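Local coordinates for oxidoreductase (Listeria innocua, PDB 3E18) that binds NAD through a Rossmann-fold domain and, as a member of the GFO/IDH/MocA family, is probably a dehydrogenase, at the interface of chains A and B. Numbering follows the deposited sequence. Chains: chain A/B, oxidoreductase.

The interface of chains A and B. Residues chain A 271, 282-287; chain B 153-158, 173, 177, 228-230.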
loop_
_atom_site.group_PDB
_atom_site.type_symbol
_atom_site.label_atom_id
_atom_site.label_comp_id
_atom_site.label_asym_id
_atom_site.label_seq_id
_atom_site.Cartn_x
_atom_site.Cartn_y
_atom_site.Cartn_z
ATOM N N PRO A 271 11.062 -22.891 8.768
ATOM C CA PRO A 271 11.879 -21.793 9.287
ATOM C C PRO A 271 12.103 -21.891 10.793
ATOM O O PRO A 271 11.250 -22.421 11.517
ATOM C CB PRO A 271 11.046 -20.551 8.958
ATOM C CG PRO A 271 9.655 -21.043 8.826
ATOM C CD PRO A 271 9.750 -22.423 8.282
ATOM N N LYS A 282 6.892 -18.316 13.534
ATOM C CA LYS A 282 7.491 -19.190 12.537
ATOM C C LYS A 282 7.113 -18.688 11.131
ATOM O O LYS A 282 7.972 -18.557 10.264
ATOM C CB LYS A 282 7.016 -20.629 12.766
ATOM C CG LYS A 282 8.017 -21.717 12.394
ATOM C CD LYS A 282 7.514 -23.088 12.856
ATOM C CE LYS A 282 8.082 -24.232 12.016
ATOM N NZ LYS A 282 9.495 -24.559 12.352
ATOM N N THR A 283 5.828 -18.382 10.935
ATOM C CA THR A 283 5.287 -17.940 9.637
ATOM C C THR A 283 5.833 -16.591 9.133
ATOM O O THR A 283 5.917 -16.372 7.931
ATOM C CB THR A 283 3.740 -17.910 9.654
ATOM O OG1 THR A 283 3.241 -17.175 8.524
ATOM C CG2 THR A 283 3.246 -17.256 10.910
ATOM N N MET A 284 6.205 -15.703 10.051
ATOM C CA MET A 284 6.764 -14.404 9.678
ATOM C C MET A 284 8.280 -14.339 9.902
ATOM O O MET A 284 8.892 -13.268 9.810
ATOM C CB MET A 284 6.023 -13.266 10.404
ATOM C CG MET A 284 4.518 -13.239 10.106
ATOM S SD MET A 284 4.104 -13.005 8.352
ATOM C CE MET A 284 2.314 -12.857 8.495
ATOM N N ALA A 285 8.875 -15.497 10.191
ATOM C CA ALA A 285 10.331 -15.638 10.302
ATOM C C ALA A 285 10.938 -15.798 8.906
ATOM O O ALA A 285 10.255 -16.296 8.001
ATOM C CB ALA A 285 10.666 -16.848 11.164
ATOM N N PRO A 286 12.215 -15.379 8.714
ATOM C CA PRO A 286 12.850 -15.652 7.421
ATOM C C PRO A 286 12.779 -17.142 7.074
ATOM O O PRO A 286 12.895 -17.984 7.973
ATOM C CB PRO A 286 14.306 -15.234 7.648
ATOM C CG PRO A 286 14.241 -14.214 8.723
ATOM C CD PRO A 286 13.121 -14.649 9.621
ATOM N N PRO A 287 12.546 -17.477 5.789
ATOM C CA PRO A 287 12.584 -18.890 5.412
ATOM C C PRO A 287 13.979 -19.472 5.642
ATOM O O PRO A 287 14.960 -18.716 5.726
ATOM C CB PRO A 287 12.253 -18.869 3.912
ATOM C CG PRO A 287 11.590 -17.549 3.682
ATOM C CD PRO A 287 12.228 -16.609 4.641
ATOM N N VAL B 153 2.978 -6.384 7.928
ATOM C CA VAL B 153 3.669 -7.602 8.340
ATOM C C VAL B 153 3.776 -8.556 7.149
ATOM O O VAL B 153 2.771 -9.110 6.685
ATOM C CB VAL B 153 3.026 -8.291 9.583
ATOM C CG1 VAL B 153 3.758 -9.583 9.919
ATOM C CG2 VAL B 153 3.093 -7.374 10.787
ATOM N N HIS B 154 5.001 -8.724 6.657
ATOM C CA HIS B 154 5.266 -9.572 5.494
ATOM C C HIS B 154 6.077 -10.801 5.862
ATOM O O HIS B 154 7.022 -10.722 6.647
ATOM C CB HIS B 154 6.054 -8.811 4.427
ATOM C CG HIS B 154 5.253 -7.787 3.673
ATOM N ND1 HIS B 154 5.844 -6.834 2.867
ATOM C CD2 HIS B 154 3.920 -7.561 3.611
ATOM C CE1 HIS B 154 4.905 -6.075 2.333
ATOM N NE2 HIS B 154 3.729 -6.495 2.767
ATOM N N GLY B 155 5.712 -11.932 5.273
ATOM C CA GLY B 155 6.489 -13.161 5.400
ATOM C C GLY B 155 6.387 -13.942 4.106
ATOM O O GLY B 155 5.599 -13.587 3.231
ATOM N N ALA B 156 7.180 -15.000 3.973
ATOM C CA ALA B 156 7.172 -15.785 2.739
ATOM C C ALA B 156 6.939 -17.261 3.011
ATOM O O ALA B 156 7.362 -18.114 2.232
ATOM C CB ALA B 156 8.464 -15.582 1.980
ATOM N N ASN B 157 6.254 -17.557 4.108
ATOM C CA ASN B 157 6.115 -18.935 4.559
ATOM C C ASN B 157 4.728 -19.514 4.360
ATOM O O ASN B 157 4.456 -20.643 4.782
ATOM C CB ASN B 157 6.534 -19.043 6.022
ATOM C CG ASN B 157 8.010 -18.821 6.206
ATOM O OD1 ASN B 157 8.822 -19.422 5.503
ATOM N ND2 ASN B 157 8.375 -17.942 7.130
ATOM N N GLY B 158 3.850 -18.740 3.727
ATOM C CA GLY B 158 2.451 -19.142 3.566
ATOM C C GLY B 158 1.720 -19.128 4.902
ATOM O O GLY B 158 2.115 -18.426 5.829
ATOM N N MET B 173 -5.562 -14.632 7.016
ATOM C CA MET B 173 -4.634 -13.660 7.612
ATOM C C MET B 173 -5.242 -12.385 8.199
ATOM O O MET B 173 -4.616 -11.763 9.065
ATOM C CB MET B 173 -3.510 -13.304 6.634
ATOM C CG MET B 173 -2.397 -14.365 6.507
ATOM S SD MET B 173 -1.608 -14.958 8.029
ATOM C CE MET B 173 -2.412 -16.540 8.132
ATOM N N TRP B 177 -3.392 -12.219 11.694
ATOM C CA TRP B 177 -2.474 -11.117 11.938
ATOM C C TRP B 177 -3.165 -9.777 11.826
ATOM O O TRP B 177 -2.794 -8.840 12.509
ATOM C CB TRP B 177 -1.278 -11.190 10.987
ATOM C CG TRP B 177 -0.127 -11.903 11.591
ATOM C CD1 TRP B 177 0.171 -13.238 11.492
ATOM C CD2 TRP B 177 0.875 -11.328 12.432
ATOM N NE1 TRP B 177 1.306 -13.519 12.210
ATOM C CE2 TRP B 177 1.757 -12.365 12.798
ATOM C CE3 TRP B 177 1.107 -10.031 12.916
ATOM C CZ2 TRP B 177 2.864 -12.146 13.615
ATOM C CZ3 TRP B 177 2.218 -9.814 13.729
ATOM C CH2 TRP B 177 3.077 -10.868 14.064
ATOM N N VAL B 228 -1.012 -7.300 5.449
ATOM C CA VAL B 228 -0.367 -8.540 5.874
ATOM C C VAL B 228 -0.114 -9.364 4.607
ATOM O O VAL B 228 -0.976 -9.428 3.739
ATOM C CB VAL B 228 -1.230 -9.335 6.904
ATOM C CG1 VAL B 228 -0.698 -10.759 7.132
ATOM C CG2 VAL B 228 -1.296 -8.587 8.235
ATOM N N GLY B 229 1.064 -9.965 4.481
ATOM C CA GLY B 229 1.352 -10.828 3.332
ATOM C C GLY B 229 2.120 -12.065 3.732
ATOM O O GLY B 229 2.953 -11.995 4.618
ATOM N N THR B 230 1.809 -13.211 3.109
ATOM C CA THR B 230 2.526 -14.457 3.388
ATOM C C THR B 230 3.270 -15.008 2.154
ATOM O O THR B 230 3.847 -16.088 2.192
ATOM C CB THR B 230 1.615 -15.556 3.992
ATOM O OG1 THR B 230 0.546 -15.863 3.088
ATOM C CG2 THR B 230 1.050 -15.121 5.338
HETATM O O HOH W 1 9.444 -14.868 5.705
HETATM O O HOH W 2 4.324 -16.464 5.947
HETATM O O HOH W 3 7.956 -10.722 9.286
#
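A:Met284 sets CG anti to its carbonyl carbon (chi1 -59°) and then bends at chi2 (-60°), so that the thioether turns into chain B, while B:Asn157, with CG also anti to its carbonyl carbon (chi1 -68°), raises its amide toward chain A. An unbranched, flexible methionine suits this greasy pocket. A:Met284 CE, the methyl, lies over the face of the B:Trp177 five-membered ring, 3.9 Å from its centroid, and CG covers the rim of the same face. B:Val153 crosses the chain at about a right angle, CG1 lying 3.7 Å from A:Met284 CG, and B:Val228 and B:Thr230 add methyl groups around CE. Glycine lets the sulfur pack on the backbone, A:Met284 SD lying 3.8 Å from B:Gly155 CA.

Asparagine suits a loop that presents backbone carbonyls, because its amide nitrogen can donate twice. B:Asn157 ND2 gives a hydrogen bond of 2.6 Å to A:Ala285 O, in that carbonyl's plane. B:Asn157 ND2 gives another of 3.0 Å to A:Thr283 O, approached from above the carbonyl plane; both acceptors lie near the amide plane, which should fix its rotation. A:Thr283 OG1, anti to its backbone N, donates to B:Gly158 O (3.2 Å), almost along the C=O axis. Water 2 links the A:Thr283 carbonyl and hydroxyl to B:Asn157 N and B:Gly158 O.

The chain A loop following strand 279-281 reaches, in the deposited and possibly biological dimer, to the end of strand 146-154, beside helix 173-188 and strand 223-229 of chain B.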